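Local coordinates for CCHC-type domain-containing protein (Trypanosoma brucei brucei, PDB 7C45) that binds RNA and is probably a 3'-5' exoribonuclease of the RNase D family that trims guide RNAs in trypanosomes, at residues V121-L124 against Q125-F128. Numbering follows the deposited sequence.
Sequences VLDL and QVFF. With nucleotides of chain B.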
loop_
_atom_site.group_PDB
_atom_site.type_symbol
_atom_site.label_atom_id
_atom_site.label_comp_id
_atom_site.label_asym_id
_atom_site.label_seq_id
_atom_site.Cartn_x
_atom_site.Cartn_y
_atom_site.Cartn_z
ATOM N N VAL A 121 -2.293 -2.930 12.391
ATOM C CA VAL A 121 -1.814 -2.574 11.061
ATOM C C VAL A 121 -2.337 -3.606 10.066
ATOM O O VAL A 121 -2.427 -4.794 10.380
ATOM C CB VAL A 121 -0.270 -2.501 11.020
ATOM C CG1 VAL A 121 0.233 -2.199 9.607
ATOM C CG2 VAL A 121 0.275 -1.412 11.945
ATOM N N LEU A 122 -2.692 -3.149 8.873
ATOM C CA LEU A 122 -3.104 -4.036 7.790
ATOM C C LEU A 122 -2.408 -3.576 6.525
ATOM O O LEU A 122 -2.601 -2.436 6.099
ATOM C CB LEU A 122 -4.622 -4.008 7.601
ATOM C CG LEU A 122 -5.149 -4.910 6.487
ATOM C CD1 LEU A 122 -4.849 -6.336 6.847
ATOM C CD2 LEU A 122 -6.671 -4.719 6.403
ATOM N N ASP A 123 -1.609 -4.459 5.923
ATOM C CA ASP A 123 -0.817 -4.128 4.745
ATOM C C ASP A 123 -1.571 -4.638 3.523
ATOM O O ASP A 123 -1.707 -5.849 3.324
ATOM C CB ASP A 123 0.576 -4.743 4.858
ATOM C CG ASP A 123 1.488 -4.373 3.703
ATOM O OD1 ASP A 123 1.029 -4.089 2.595
ATOM O OD2 ASP A 123 2.716 -4.383 3.933
ATOM N N LEU A 124 -2.092 -3.718 2.720
ATOM C CA LEU A 124 -2.960 -4.141 1.623
ATOM C C LEU A 124 -2.171 -4.795 0.492
ATOM O O LEU A 124 -2.724 -5.613 -0.260
ATOM C CB LEU A 124 -3.762 -2.955 1.104
ATOM C CG LEU A 124 -4.790 -2.383 2.080
ATOM C CD1 LEU A 124 -5.620 -1.315 1.361
ATOM C CD2 LEU A 124 -5.690 -3.468 2.707
ATOM N N GLN A 125 -0.894 -4.450 0.334
ATOM C CA GLN A 125 -0.083 -5.187 -0.634
ATOM C C GLN A 125 0.021 -6.645 -0.232
ATOM O O GLN A 125 -0.155 -7.546 -1.064
ATOM C CB GLN A 125 1.318 -4.584 -0.742
ATOM C CG GLN A 125 2.149 -5.184 -1.865
ATOM C CD GLN A 125 3.601 -4.735 -1.821
ATOM O OE1 GLN A 125 4.281 -4.923 -0.826
ATOM N NE2 GLN A 125 4.064 -4.108 -2.898
ATOM N N VAL A 126 0.301 -6.890 1.053
ATOM C CA VAL A 126 0.331 -8.252 1.587
ATOM C C VAL A 126 -1.028 -8.933 1.400
ATOM O O VAL A 126 -1.094 -10.114 1.028
ATOM C CB VAL A 126 0.769 -8.243 3.062
ATOM C CG1 VAL A 126 0.688 -9.621 3.665
ATOM C CG2 VAL A 126 2.210 -7.729 3.174
ATOM N N PHE A 127 -2.123 -8.204 1.666
ATOM C CA PHE A 127 -3.471 -8.736 1.429
ATOM C C PHE A 127 -3.596 -9.253 -0.002
ATOM O O PHE A 127 -4.017 -10.397 -0.236
ATOM C CB PHE A 127 -4.525 -7.656 1.713
ATOM C CG PHE A 127 -5.852 -8.193 2.244
ATOM C CD1 PHE A 127 -6.435 -9.308 1.690
ATOM C CD2 PHE A 127 -6.477 -7.580 3.312
ATOM C CE1 PHE A 127 -7.662 -9.802 2.169
ATOM C CE2 PHE A 127 -7.690 -8.066 3.827
ATOM C CZ PHE A 127 -8.275 -9.186 3.246
ATOM N N PHE A 128 -3.200 -8.434 -0.971
ATOM C CA PHE A 128 -3.310 -8.853 -2.365
ATOM C C PHE A 128 -2.424 -10.055 -2.645
ATOM O O PHE A 128 -2.847 -11.000 -3.320
ATOM C CB PHE A 128 -2.961 -7.703 -3.303
ATOM C CG PHE A 128 -3.234 -8.006 -4.761
ATOM C CD1 PHE A 128 -4.523 -7.919 -5.264
ATOM C CD2 PHE A 128 -2.215 -8.386 -5.607
ATOM C CE1 PHE A 128 -4.779 -8.197 -6.594
ATOM C CE2 PHE A 128 -2.464 -8.657 -6.944
ATOM C CZ PHE A 128 -3.739 -8.558 -7.436
ATOM P P U B 8 8.254 -3.782 -8.702
ATOM O OP1 U B 8 9.708 -3.936 -8.922
ATOM O OP2 U B 8 7.342 -4.753 -9.356
ATOM O "O5'" U B 8 8.053 -3.727 -7.134
ATOM C "C5'" U B 8 6.879 -4.229 -6.529
ATOM C "C4'" U B 8 6.906 -3.979 -5.051
ATOM O "O4'" U B 8 8.058 -4.631 -4.469
ATOM C "C3'" U B 8 7.039 -2.532 -4.609
ATOM O "O3'" U B 8 5.798 -1.859 -4.642
ATOM C "C2'" U B 8 7.617 -2.671 -3.209
ATOM O "O2'" U B 8 6.603 -3.048 -2.279
ATOM C "C1'" U B 8 8.547 -3.870 -3.394
ATOM N N1 U B 8 9.938 -3.484 -3.734
ATOM C C2 U B 8 10.760 -3.116 -2.702
ATOM O O2 U B 8 10.366 -3.048 -1.556
ATOM N N3 U B 8 12.049 -2.798 -3.081
ATOM C C4 U B 8 12.541 -2.866 -4.375
ATOM O O4 U B 8 13.718 -2.570 -4.603
ATOM C C5 U B 8 11.615 -3.290 -5.378
ATOM C C6 U B 8 10.364 -3.587 -5.026
#
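Asp123 OD1 caps the helix that follows, taking a nearly straight bond from Val126 N at 3.3 Å, the N-H coming from above the carboxylate plane, and a weak one from Gln125 N. With CG anti to the backbone N (chi1 -177°), the carboxylate is turned forward to these first N-H groups of the helix. Val126 lies across this side chain at about a right angle, its CG2 3.5 Å from Asp123 OD2. Asp102 N also bonds to OD1 and Cys103 N to OD2, so the buried carboxylate is held between the helix N-terminus and that backbone. Phe127 N closes the first turn on Asp123 O at 2.9 Å, and its ring lies toward the strand end, CD2 meeting Leu122 CD1 of the strand at 4.1 Å and Leu124 CD2 of the helix's first residue at 4.2 Å, both obliquely. Gln125 instead extends away to the RNA: NE2 donates to O2' of U8 of chain B at 2.8 Å and weakly to O3'; Arg141 NH1 on OE1 and Ser142 O on NE2 hold the amide's rotation. The turn joins edge strand 121-123, parallel to strand 97-100, to helix 124-136; helix 212-226 packs on Leu122, Val126 and Phe127, and helix 144-152 on Phe128.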